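Local atomic coordinates of aminotransferase (Psychrobacter arcticus 273-4, PDB entry 3IF2), a protein that probably transfers amino groups between amino acids and keto acids, possibly as a valine-pyruvate transaminase, using bound pyridoxal 5'-phosphate as cofactor. Residues L51-T55 / P318-R324; Q83-I89 / S106-L111; A344-L348 / L426-I430; F372-I377 / V437-Y441. All coordinates share one frame; numbering follows the deposited sequence.

Contact 1: residues L51-T55 / P318-R324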
loop_
_atom_site.group_PDB
_atom_site.type_symbol
_atom_site.label_atom_id
_atom_site.label_comp_id
_atom_site.label_asym_id
_atom_site.label_seq_id
_atom_site.Cartn_x
_atom_site.Cartn_y
_atom_site.Cartn_z
ATOM N N LEU A 51 -15.107 -21.904 -3.898
ATOM C CA LEU A 51 -14.025 -21.945 -4.897
ATOM C C LEU A 51 -12.711 -21.368 -4.337
ATOM O O LEU A 51 -11.631 -21.926 -4.565
ATOM C CB LEU A 51 -14.412 -21.226 -6.186
ATOM C CG LEU A 51 -13.356 -21.097 -7.310
ATOM C CD1 LEU A 51 -12.658 -22.428 -7.662
ATOM C CD2 LEU A 51 -14.018 -20.476 -8.530
ATOM N N PHE A 52 -12.826 -20.245 -3.626
ATOM C CA PHE A 52 -11.695 -19.641 -2.963
ATOM C C PHE A 52 -11.059 -20.574 -1.934
ATOM O O PHE A 52 -9.832 -20.692 -1.919
ATOM C CB PHE A 52 -12.047 -18.284 -2.307
ATOM C CG PHE A 52 -12.341 -17.142 -3.291
ATOM C CD1 PHE A 52 -11.812 -17.099 -4.608
ATOM C CD2 PHE A 52 -13.054 -16.037 -2.842
ATOM C CE1 PHE A 52 -12.085 -16.032 -5.461
ATOM C CE2 PHE A 52 -13.309 -14.955 -3.701
ATOM C CZ PHE A 52 -12.818 -14.960 -5.015
ATOM N N LEU A 53 -11.872 -21.234 -1.107
ATOM C CA LEU A 53 -11.346 -22.155 -0.079
ATOM C C LEU A 53 -10.607 -23.324 -0.702
ATOM O O LEU A 53 -9.541 -23.702 -0.230
ATOM C CB LEU A 53 -12.459 -22.677 0.859
ATOM C CG LEU A 53 -12.030 -23.438 2.114
ATOM C CD1 LEU A 53 -10.862 -22.733 2.860
ATOM C CD2 LEU A 53 -13.220 -23.672 3.012
ATOM N N GLU A 54 -11.167 -23.868 -1.780
ATOM C CA GLU A 54 -10.531 -24.946 -2.560
ATOM C C GLU A 54 -9.171 -24.507 -3.098
ATOM O O GLU A 54 -8.189 -25.237 -2.973
ATOM C CB GLU A 54 -11.453 -25.388 -3.708
ATOM C CG GLU A 54 -10.846 -26.275 -4.806
ATOM C CD GLU A 54 -11.848 -26.498 -5.915
ATOM O OE1 GLU A 54 -12.896 -27.124 -5.638
ATOM O OE2 GLU A 54 -11.601 -26.032 -7.050
ATOM N N THR A 55 -9.137 -23.334 -3.712
ATOM C CA THR A 55 -7.885 -22.801 -4.268
ATOM C C THR A 55 -6.825 -22.623 -3.154
ATOM O O THR A 55 -5.699 -23.072 -3.309
ATOM C CB THR A 55 -8.109 -21.490 -5.039
ATOM O OG1 THR A 55 -9.159 -21.677 -6.001
ATOM C CG2 THR A 55 -6.856 -21.076 -5.748
ATOM N N PRO A 318 -4.262 -19.172 -10.663
ATOM C CA PRO A 318 -4.826 -20.350 -11.308
ATOM C C PRO A 318 -6.238 -20.158 -11.857
ATOM O O PRO A 318 -6.560 -20.769 -12.869
ATOM C CB PRO A 318 -4.794 -21.427 -10.202
ATOM C CG PRO A 318 -4.725 -20.675 -8.935
ATOM C CD PRO A 318 -3.885 -19.475 -9.270
ATOM N N LEU A 319 -7.050 -19.323 -11.212
ATOM C CA LEU A 319 -8.420 -19.041 -11.674
ATOM C C LEU A 319 -8.420 -18.179 -12.966
ATOM O O LEU A 319 -9.415 -18.190 -13.716
ATOM C CB LEU A 319 -9.276 -18.390 -10.562
ATOM C CG LEU A 319 -9.328 -19.073 -9.177
ATOM C CD1 LEU A 319 -10.184 -18.290 -8.195
ATOM C CD2 LEU A 319 -9.825 -20.494 -9.257
ATOM N N VAL A 320 -7.337 -17.418 -13.205
ATOM C CA VAL A 320 -7.156 -16.637 -14.460
ATOM C C VAL A 320 -6.674 -17.610 -15.553
ATOM O O VAL A 320 -7.240 -17.634 -16.661
ATOM C CB VAL A 320 -6.152 -15.439 -14.278
ATOM C CG1 VAL A 320 -5.755 -14.834 -15.604
ATOM C CG2 VAL A 320 -6.727 -14.397 -13.368
ATOM N N ALA A 321 -5.662 -18.424 -15.220
ATOM C CA ALA A 321 -5.100 -19.444 -16.133
ATOM C C ALA A 321 -6.143 -20.344 -16.777
ATOM O O ALA A 321 -6.051 -20.626 -17.979
ATOM C CB ALA A 321 -4.044 -20.309 -15.434
ATOM N N ASN A 322 -7.142 -20.764 -16.010
ATOM C CA ASN A 322 -8.180 -21.679 -16.534
ATOM C C ASN A 322 -9.565 -21.031 -16.796
ATOM O O ASN A 322 -10.568 -21.744 -16.918
ATOM C CB ASN A 322 -8.297 -22.891 -15.586
ATOM C CG ASN A 322 -8.941 -22.549 -14.242
ATOM O OD1 ASN A 322 -9.461 -21.442 -14.022
ATOM N ND2 ASN A 322 -8.928 -23.511 -13.347
ATOM N N ASP A 323 -9.607 -19.695 -16.828
ATOM C CA ASP A 323 -10.843 -18.905 -16.994
ATOM C C ASP A 323 -11.940 -19.095 -15.928
ATOM O O ASP A 323 -13.034 -18.552 -16.103
ATOM C CB ASP A 323 -11.439 -19.052 -18.418
ATOM C CG ASP A 323 -10.571 -18.419 -19.510
ATOM O OD1 ASP A 323 -9.690 -17.577 -19.216
ATOM O OD2 ASP A 323 -10.791 -18.757 -20.703
ATOM N N ARG A 324 -11.667 -19.781 -14.814
ATOM C CA ARG A 324 -12.698 -19.948 -13.774
ATOM C C ARG A 324 -13.063 -18.624 -13.118
ATOM O O ARG A 324 -14.165 -18.517 -12.599
ATOM C CB ARG A 324 -12.352 -21.014 -12.718
ATOM C CG ARG A 324 -12.430 -22.451 -13.237
ATOM C CD ARG A 324 -12.246 -23.478 -12.127
ATOM N NE ARG A 324 -13.481 -23.646 -11.343
ATOM C CZ ARG A 324 -13.647 -24.486 -10.308
ATOM N NH1 ARG A 324 -12.637 -25.255 -9.847
ATOM N NH2 ARG A 324 -14.846 -24.542 -9.703
#
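In this class I/II aminotransferase, Leu51 and Thr55 of helix 46-60 pack against Leu319 and Arg324 at the junction of helix 311-321 with helix 324-351. Leu51 and Leu319 meet tip to tip, CD1 of the first lying 3.8 Å from CD2 of the second. With its CG anti to the backbone N (chi1 176°), Leu51 also carries CD1 over the centre of one face of the Arg324 guanidinium, 3.4 Å above the plane. The other branch of Leu319 points CD1 at the rim of the Phe52 ring, 4.0 Å from CE1. Phe52 in turn packs on Ile73 of the second subunit, so this core reaches toward the dimer interface. Thr55 is divided between two tasks: OG1 bonds to Leu51 O one turn back (2.9 Å), on the face opposite that used by Thr55 N, while CG2 rests on Pro318 CG. An alanine here would lose the second grip on Leu51 O and is likely to leave the Pro318 ring with a gap beside it. At the exposed end a salt bridge closes the contact: Arg324 NH1 reaches Glu54 OE2 at 3.1 Å, a bent, weak hydrogen bond (129°) with carboxylate and guanidinium planes turned 49° apart.

Contact 2: residues Q83-I89 / S106-L111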
loop_
_atom_site.group_PDB
_atom_site.type_symbol
_atom_site.label_atom_id
_atom_site.label_comp_id
_atom_site.label_asym_id
_atom_site.label_seq_id
_atom_site.Cartn_x
_atom_site.Cartn_y
_atom_site.Cartn_z
ATOM N N GLN A 83 6.946 -4.070 -9.758
ATOM C CA GLN A 83 5.864 -4.065 -10.740
ATOM C C GLN A 83 4.699 -5.007 -10.336
ATOM O O GLN A 83 3.566 -4.754 -10.713
ATOM C CB GLN A 83 6.417 -4.439 -12.118
ATOM C CG GLN A 83 5.389 -4.393 -13.265
ATOM C CD GLN A 83 6.010 -4.648 -14.617
ATOM O OE1 GLN A 83 7.192 -4.392 -14.829
ATOM N NE2 GLN A 83 5.205 -5.128 -15.556
ATOM N N GLY A 84 5.002 -6.084 -9.603
ATOM C CA GLY A 84 4.010 -7.023 -9.087
ATOM C C GLY A 84 4.324 -8.484 -9.375
ATOM O O GLY A 84 5.111 -8.791 -10.251
ATOM N N ASP A 85 3.669 -9.381 -8.640
ATOM C CA ASP A 85 3.820 -10.846 -8.797
ATOM C C ASP A 85 3.948 -11.263 -10.277
ATOM O O ASP A 85 2.982 -11.139 -11.026
ATOM C CB ASP A 85 2.617 -11.537 -8.135
ATOM C CG ASP A 85 2.738 -13.042 -8.100
ATOM O OD1 ASP A 85 2.471 -13.723 -9.126
ATOM O OD2 ASP A 85 3.054 -13.546 -7.004
ATOM N N SER A 86 5.144 -11.709 -10.683
ATOM C CA SER A 86 5.428 -12.120 -12.084
ATOM C C SER A 86 4.435 -13.136 -12.671
ATOM O O SER A 86 3.923 -12.907 -13.766
ATOM C CB SER A 86 6.819 -12.744 -12.207
ATOM O OG SER A 86 7.803 -11.855 -11.719
ATOM N N ALA A 87 4.177 -14.226 -11.938
ATOM C CA ALA A 87 3.303 -15.310 -12.396
ATOM C C ALA A 87 1.882 -14.808 -12.688
ATOM O O ALA A 87 1.296 -15.153 -13.726
ATOM C CB ALA A 87 3.286 -16.507 -11.382
ATOM N N PHE A 88 1.363 -13.976 -11.788
ATOM C CA PHE A 88 0.024 -13.368 -11.954
ATOM C C PHE A 88 -0.044 -12.440 -13.190
ATOM O O PHE A 88 -1.017 -12.505 -13.949
ATOM C CB PHE A 88 -0.403 -12.631 -10.665
ATOM C CG PHE A 88 -1.842 -12.151 -10.657
ATOM C CD1 PHE A 88 -2.903 -13.013 -10.999
ATOM C CD2 PHE A 88 -2.151 -10.877 -10.196
ATOM C CE1 PHE A 88 -4.222 -12.598 -10.933
ATOM C CE2 PHE A 88 -3.458 -10.442 -10.114
ATOM C CZ PHE A 88 -4.513 -11.294 -10.486
ATOM N N ILE A 89 0.987 -11.611 -13.393
ATOM C CA ILE A 89 1.059 -10.751 -14.579
ATOM C C ILE A 89 1.078 -11.594 -15.873
ATOM O O ILE A 89 0.349 -11.263 -16.806
ATOM C CB ILE A 89 2.284 -9.735 -14.532
ATOM C CG1 ILE A 89 2.012 -8.617 -13.503
ATOM C CG2 ILE A 89 2.599 -9.135 -15.934
ATOM C CD1 ILE A 89 3.240 -7.808 -13.163
ATOM N N SER A 106 4.183 -8.413 -20.784
ATOM C CA SER A 106 4.269 -8.142 -19.341
ATOM C C SER A 106 4.555 -6.664 -19.043
ATOM O O SER A 106 4.199 -6.182 -17.970
ATOM C CB SER A 106 5.288 -9.044 -18.654
ATOM O OG SER A 106 6.582 -8.792 -19.137
ATOM N N GLU A 107 5.143 -5.940 -20.002
ATOM C CA GLU A 107 5.423 -4.501 -19.843
ATOM C C GLU A 107 4.174 -3.620 -19.645
ATOM O O GLU A 107 4.301 -2.522 -19.105
ATOM C CB GLU A 107 6.241 -3.968 -21.022
ATOM C CG GLU A 107 7.656 -4.523 -21.120
ATOM C CD GLU A 107 8.387 -4.040 -22.386
ATOM O OE1 GLU A 107 8.417 -2.820 -22.681
ATOM O OE2 GLU A 107 8.949 -4.893 -23.102
ATOM N N ASN A 108 2.999 -4.122 -20.059
ATOM C CA ASN A 108 1.702 -3.433 -19.982
ATOM C C ASN A 108 0.861 -3.670 -18.733
ATOM O O ASN A 108 -0.239 -3.173 -18.650
ATOM C CB ASN A 108 0.840 -3.833 -21.189
ATOM C CG ASN A 108 1.461 -3.451 -22.514
ATOM O OD1 ASN A 108 1.810 -4.312 -23.326
ATOM N ND2 ASN A 108 1.593 -2.146 -22.741
ATOM N N ILE A 109 1.357 -4.405 -17.753
ATOM C CA ILE A 109 0.574 -4.713 -16.564
ATOM C C ILE A 109 1.409 -4.565 -15.303
ATOM O O ILE A 109 2.543 -5.068 -15.239
ATOM C CB ILE A 109 -0.003 -6.144 -16.590
ATOM C CG1 ILE A 109 -0.765 -6.408 -17.895
ATOM C CG2 ILE A 109 -0.910 -6.377 -15.348
ATOM C CD1 ILE A 109 -1.509 -7.733 -17.930
ATOM N N ALA A 110 0.837 -3.851 -14.333
ATOM C CA ALA A 110 1.415 -3.670 -13.012
ATOM C C ALA A 110 0.323 -3.956 -11.987
ATOM O O ALA A 110 -0.868 -3.895 -12.309
ATOM C CB ALA A 110 1.941 -2.261 -12.839
ATOM N N LEU A 111 0.749 -4.292 -10.775
ATOM C CA LEU A 111 -0.123 -4.549 -9.640
ATOM C C LEU A 111 0.097 -3.440 -8.597
ATOM O O LEU A 111 1.227 -2.905 -8.469
ATOM C CB LEU A 111 0.173 -5.926 -9.020
ATOM C CG LEU A 111 0.072 -7.168 -9.909
ATOM C CD1 LEU A 111 0.404 -8.450 -9.117
ATOM C CD2 LEU A 111 -1.286 -7.271 -10.497
#
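Leu111 is the main bump where the start of helix 86-100 packs on strand 109-112, antiparallel partner of strand 285-288 in the large mixed sheet; the bend from Gly84 to Phe88 is its hollow. Leu111 CD1 sits 3.4 Å from Asp85 N and meets the edge of the Phe88 ring in plane, 3.7 Å from CD2, while Leu111 CD2 touches Phe88 CD2 and CE2. Gly84 forms the floor: a beta carbon would collide with Leu111 CG and, at phi 130° and psi 163°, press on the preceding carbonyl O, a conformation only glycine takes easily. Nearby, Ile89 fits between Ser106 and Ile109. Its CG2 rests on Ser106 CB at 3.8 Å, and the Ile89 and Ile109 side chains lie alongside one another, running in opposite senses. With CG anti to the backbone N, Gln83 runs extended along the strand, closing the other flank. Its NE2 bonds to Ile109 O at 2.7 Å (158°), close to the amide plane, and weakly to Ser106 O at 2.8 Å. Backbone pairing adds Leu111 N to Gln83 O, 2.9 Å and nearly straight. Asp85 OD1 N-caps the helix by accepting from Phe88 N. One amide nitrogen thus bridges the 3-10 segment 106-108 and the strand's first carbonyl, probably limiting rotation of the amide, while Leu111 methyls fill the hollow lined by the Phe88 ring edge and the capped helix start.

Contact 3: residues A344-L348 / L426-I430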
loop_
_atom_site.group_PDB
_atom_site.type_symbol
_atom_site.label_atom_id
_atom_site.label_comp_id
_atom_site.label_asym_id
_atom_site.label_seq_id
_atom_site.Cartn_x
_atom_site.Cartn_y
_atom_site.Cartn_z
ATOM N N ALA A 344 -34.624 -5.226 -4.063
ATOM C CA ALA A 344 -34.566 -3.877 -3.495
ATOM C C ALA A 344 -35.553 -2.926 -4.191
ATOM O O ALA A 344 -36.269 -2.198 -3.504
ATOM C CB ALA A 344 -33.126 -3.321 -3.542
ATOM N N VAL A 345 -35.606 -2.950 -5.530
ATOM C CA VAL A 345 -36.552 -2.106 -6.310
ATOM C C VAL A 345 -38.019 -2.408 -5.941
ATOM O O VAL A 345 -38.812 -1.476 -5.768
ATOM C CB VAL A 345 -36.365 -2.254 -7.863
ATOM C CG1 VAL A 345 -37.479 -1.521 -8.644
ATOM C CG2 VAL A 345 -34.998 -1.772 -8.302
ATOM N N LYS A 346 -38.349 -3.707 -5.846
ATOM C CA LYS A 346 -39.684 -4.207 -5.453
ATOM C C LYS A 346 -40.059 -3.539 -4.130
ATOM O O LYS A 346 -41.084 -2.842 -4.055
ATOM C CB LYS A 346 -39.631 -5.755 -5.288
ATOM C CG LYS A 346 -40.868 -6.580 -4.819
ATOM C CD LYS A 346 -41.653 -7.224 -5.969
ATOM C CE LYS A 346 -42.321 -8.570 -5.562
ATOM N NZ LYS A 346 -43.169 -8.481 -4.330
ATOM N N LEU A 347 -39.183 -3.708 -3.130
ATOM C CA LEU A 347 -39.385 -3.162 -1.779
ATOM C C LEU A 347 -39.496 -1.632 -1.746
ATOM O O LEU A 347 -40.353 -1.107 -1.034
ATOM C CB LEU A 347 -38.295 -3.638 -0.815
ATOM C CG LEU A 347 -38.173 -5.140 -0.533
ATOM C CD1 LEU A 347 -36.890 -5.351 0.301
ATOM C CD2 LEU A 347 -39.404 -5.753 0.132
ATOM N N LEU A 348 -38.671 -0.938 -2.532
ATOM C CA LEU A 348 -38.714 0.541 -2.613
ATOM C C LEU A 348 -40.037 1.013 -3.216
ATOM O O LEU A 348 -40.622 1.972 -2.719
ATOM C CB LEU A 348 -37.505 1.140 -3.372
ATOM C CG LEU A 348 -36.146 1.093 -2.665
ATOM C CD1 LEU A 348 -35.047 1.453 -3.617
ATOM C CD2 LEU A 348 -36.102 2.021 -1.476
ATOM N N LEU A 426 -32.057 -5.292 4.045
ATOM C CA LEU A 426 -32.754 -4.516 3.004
ATOM C C LEU A 426 -34.248 -4.300 3.304
ATOM O O LEU A 426 -34.762 -3.208 3.035
ATOM C CB LEU A 426 -32.581 -5.139 1.604
ATOM C CG LEU A 426 -31.238 -4.991 0.863
ATOM C CD1 LEU A 426 -31.126 -6.061 -0.242
ATOM C CD2 LEU A 426 -31.027 -3.572 0.290
ATOM N N ILE A 427 -34.924 -5.316 3.852
ATOM C CA ILE A 427 -36.350 -5.216 4.210
ATOM C C ILE A 427 -36.566 -4.183 5.350
ATOM O O ILE A 427 -37.411 -3.283 5.235
ATOM C CB ILE A 427 -36.968 -6.613 4.651
ATOM C CG1 ILE A 427 -36.946 -7.646 3.508
ATOM C CG2 ILE A 427 -38.417 -6.461 5.153
ATOM C CD1 ILE A 427 -37.281 -9.080 3.978
ATOM N N ASP A 428 -35.800 -4.356 6.430
ATOM C CA ASP A 428 -35.849 -3.481 7.610
ATOM C C ASP A 428 -35.461 -2.030 7.290
ATOM O O ASP A 428 -36.156 -1.096 7.691
ATOM C CB ASP A 428 -34.914 -4.007 8.722
ATOM C CG ASP A 428 -35.340 -5.360 9.293
ATOM O OD1 ASP A 428 -36.419 -5.897 8.947
ATOM O OD2 ASP A 428 -34.565 -5.884 10.115
ATOM N N GLY A 429 -34.344 -1.869 6.573
ATOM C CA GLY A 429 -33.797 -0.573 6.185
ATOM C C GLY A 429 -34.726 0.217 5.295
ATOM O O GLY A 429 -35.002 1.376 5.580
ATOM N N ILE A 430 -35.219 -0.423 4.233
ATOM C CA ILE A 430 -36.161 0.213 3.303
ATOM C C ILE A 430 -37.483 0.564 4.017
ATOM O O ILE A 430 -38.062 1.613 3.721
ATOM C CB ILE A 430 -36.380 -0.629 2.030
ATOM C CG1 ILE A 430 -35.099 -0.653 1.208
ATOM C CG2 ILE A 430 -37.501 -0.060 1.155
ATOM C CD1 ILE A 430 -35.138 -1.643 0.093
#
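No flat side chain takes part where Leu347 and Leu348 meet Ile430; the flat groups touched are backbone peptides, through Ala344 O and Leu347 O, and branched aliphatic chains make most of the contact. Helices 324-351 and 423-441 run in roughly the same direction here, their segment axes crossing at -32° and approaching to 10.1 Å. Ile430 is the central wedge. With CG1 anti to its carbonyl carbon (chi1 -68°), it sets CD1 against Leu347 CB, 3.8 Å away, and equally near Ala344 O. Its other branch, CG2, meets Leu348 CD2 at 3.6 Å, the two side chains crossing at about a right angle, and also lies against Leu347 O. Leu347 reaches the opposite way, setting CD1 on Ile427 CG1 at 3.9 Å. A looser touch, Ala344 CB to Leu426 CD2 at 4.4 Å, completes the line. Beneath the pair, Leu348 rests on Leu368 and Leu370 of strand 367-372, and Ile430 on Met417 of strand 414-418, so both helices cover the same mixed sheet. The helices are therefore held together here by dispersion and the exclusion of water, with fit depending on how methyl branches interlock rather than on any directed bond.

Contact 4: residues F372-I377 / V437-Y441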
loop_
_atom_site.group_PDB
_atom_site.type_symbol
_atom_site.label_atom_id
_atom_site.label_comp_id
_atom_site.label_asym_id
_atom_site.label_seq_id
_atom_site.Cartn_x
_atom_site.Cartn_y
_atom_site.Cartn_z
ATOM N N PHE A 372 -34.970 11.598 -4.470
ATOM C CA PHE A 372 -36.205 12.109 -3.880
ATOM C C PHE A 372 -36.439 13.511 -4.443
ATOM O O PHE A 372 -35.867 14.471 -3.931
ATOM C CB PHE A 372 -36.087 12.155 -2.345
ATOM C CG PHE A 372 -35.694 10.846 -1.725
ATOM C CD1 PHE A 372 -36.589 9.780 -1.697
ATOM C CD2 PHE A 372 -34.443 10.678 -1.139
ATOM C CE1 PHE A 372 -36.228 8.559 -1.119
ATOM C CE2 PHE A 372 -34.078 9.468 -0.556
ATOM C CZ PHE A 372 -34.970 8.407 -0.548
ATOM N N LYS A 373 -37.246 13.629 -5.504
ATOM C CA LYS A 373 -37.550 14.954 -6.101
ATOM C C LYS A 373 -38.235 15.881 -5.071
ATOM O O LYS A 373 -39.195 15.466 -4.433
ATOM C CB LYS A 373 -38.448 14.862 -7.358
ATOM C CG LYS A 373 -37.839 14.336 -8.699
ATOM C CD LYS A 373 -38.972 14.354 -9.782
ATOM C CE LYS A 373 -38.610 13.782 -11.177
ATOM N NZ LYS A 373 -37.873 14.678 -12.117
ATOM N N ASP A 374 -37.710 17.101 -4.900
ATOM C CA ASP A 374 -38.264 18.141 -3.986
ATOM C C ASP A 374 -38.395 17.718 -2.517
ATOM O O ASP A 374 -39.398 18.011 -1.868
ATOM C CB ASP A 374 -39.632 18.648 -4.493
ATOM C CG ASP A 374 -39.612 19.058 -5.952
ATOM O OD1 ASP A 374 -38.552 19.492 -6.460
ATOM O OD2 ASP A 374 -40.676 18.946 -6.591
ATOM N N LEU A 375 -37.367 17.047 -2.001
ATOM C CA LEU A 375 -37.374 16.576 -0.612
ATOM C C LEU A 375 -37.286 17.820 0.289
ATOM O O LEU A 375 -36.430 18.683 0.039
ATOM C CB LEU A 375 -36.220 15.596 -0.354
ATOM C CG LEU A 375 -36.127 14.865 0.999
ATOM C CD1 LEU A 375 -37.385 14.084 1.323
ATOM C CD2 LEU A 375 -34.895 13.936 1.041
ATOM N N PRO A 376 -38.187 17.951 1.303
ATOM C CA PRO A 376 -38.150 19.163 2.166
ATOM C C PRO A 376 -36.867 19.368 2.992
ATOM O O PRO A 376 -36.618 20.486 3.434
ATOM C CB PRO A 376 -39.366 18.997 3.088
ATOM C CG PRO A 376 -40.157 17.896 2.518
ATOM C CD PRO A 376 -39.237 17.020 1.755
ATOM N N ILE A 377 -36.098 18.299 3.214
ATOM C CA ILE A 377 -34.807 18.371 3.898
ATOM C C ILE A 377 -33.727 17.963 2.893
ATOM O O ILE A 377 -34.043 17.475 1.805
ATOM C CB ILE A 377 -34.793 17.499 5.209
ATOM C CG1 ILE A 377 -34.919 15.981 4.933
ATOM C CG2 ILE A 377 -35.905 17.979 6.168
ATOM C CD1 ILE A 377 -34.860 15.117 6.191
ATOM N N VAL A 437 -39.320 9.099 4.988
ATOM C CA VAL A 437 -39.513 9.892 3.760
ATOM C C VAL A 437 -40.979 10.220 3.475
ATOM O O VAL A 437 -41.292 11.347 3.092
ATOM C CB VAL A 437 -38.842 9.226 2.521
ATOM C CG1 VAL A 437 -39.243 9.926 1.221
ATOM C CG2 VAL A 437 -37.313 9.212 2.680
ATOM N N ARG A 438 -41.874 9.247 3.643
ATOM C CA ARG A 438 -43.307 9.500 3.450
ATOM C C ARG A 438 -43.792 10.575 4.420
ATOM O O ARG A 438 -44.494 11.492 4.011
ATOM C CB ARG A 438 -44.149 8.234 3.623
ATOM C CG ARG A 438 -44.104 7.243 2.447
ATOM C CD ARG A 438 -45.291 6.246 2.525
ATOM N NE ARG A 438 -45.412 5.617 3.843
ATOM C CZ ARG A 438 -44.721 4.560 4.287
ATOM N NH1 ARG A 438 -43.807 3.937 3.531
ATOM N NH2 ARG A 438 -44.945 4.126 5.532
ATOM N N GLU A 439 -43.379 10.461 5.684
ATOM C CA GLU A 439 -43.736 11.413 6.755
ATOM C C GLU A 439 -43.281 12.845 6.392
ATOM O O GLU A 439 -44.017 13.807 6.658
ATOM C CB GLU A 439 -43.153 10.918 8.102
ATOM C CG GLU A 439 -43.635 11.595 9.385
ATOM C CD GLU A 439 -43.039 12.972 9.650
ATOM O OE1 GLU A 439 -41.928 13.292 9.163
ATOM O OE2 GLU A 439 -43.685 13.748 10.378
ATOM N N LEU A 440 -42.088 12.969 5.791
ATOM C CA LEU A 440 -41.540 14.258 5.320
ATOM C C LEU A 440 -42.377 14.847 4.183
ATOM O O LEU A 440 -42.738 16.031 4.240
ATOM C CB LEU A 440 -40.063 14.141 4.872
ATOM C CG LEU A 440 -38.913 14.163 5.904
ATOM C CD1 LEU A 440 -39.283 13.603 7.299
ATOM C CD2 LEU A 440 -37.663 13.449 5.309
ATOM N N TYR A 441 -42.673 14.044 3.162
ATOM C CA TYR A 441 -43.510 14.508 2.035
ATOM C C TYR A 441 -44.950 14.860 2.438
ATOM O O TYR A 441 -45.543 15.777 1.869
ATOM C CB TYR A 441 -43.551 13.498 0.880
ATOM C CG TYR A 441 -42.361 13.529 -0.064
ATOM C CD1 TYR A 441 -42.226 14.555 -1.006
ATOM C CD2 TYR A 441 -41.400 12.506 -0.063
ATOM C CE1 TYR A 441 -41.149 14.583 -1.904
ATOM C CE2 TYR A 441 -40.318 12.524 -0.963
ATOM C CZ TYR A 441 -40.207 13.565 -1.876
ATOM O OH TYR A 441 -39.175 13.585 -2.751
#
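Polar contact between the turn after strand 367-372 and the end of helix 423-441 comes from one group, the phenol of Tyr441, which donates from OH to Lys373 O at a short 2.5 Å. The carbonyl is met from above its plane, with a C=O...O angle of 126°, while Lys373 O lies at the edge of the Tyr441 ring, near its plane. Lys373 belongs to a type II beta turn from Phe372 to Leu375, so the bond grips the turn by its backbone. With CG anti to its carbonyl carbon (chi1 -81°), Tyr441 carries its ring over to the turn. Packing round the two rings comes next. Phe372 CB comes 3.4 Å from the phenol oxygen of Tyr441, and one face of the Phe372 ring takes Val437 CG2, 3.9 Å above the plane and offset toward the rim. Leu375 crosses Tyr441 at about a right angle, its CD1 lying 4.0 Å from CE2. A phenylalanine in place of Tyr441 would probably leave the Lys373 carbonyl without its mate and the turn freer to shift. Aliphatic contacts gather round Leu440. Its CD2 lies 3.4 Å from Ile377 CD1, the two chains crossing nearly perpendicular, and 4.0 Å from Leu375 CD1. Pro376 CG also rests on the backbone, at Leu440 O. Phe372, Leu375 and Val437 share a partner, Leu382 of helix 379-388. The arrangement is that of a C-terminal helix packed against a strand-to-helix connection of the small domain, as in class I/II aminotransferases.

How the contacts relate
The four contacts form two pairs, in two regions of the folded chain; contact 4 lies on the opposite side of its centre from contacts 1 and 2. Contacts 1 and 2 have centres about 18 Å apart and touch where Val320 packs on Phe88; in sequence, both segments of contact 2 fall between those of contact 1. Contacts 3 and 4, about 17 Å apart between centres, share helix 423-441, and their segments interleave: 344-348, 372-377, 426-430, 437-441. Helix 324-351 spans the gap, beginning at Arg324 in contact 1 and carrying 344-348 of contact 3. It thus ties the region some 11 to 13 Å, by nearest side chain, from the cofactor to the C-terminal sheet and its covering helices.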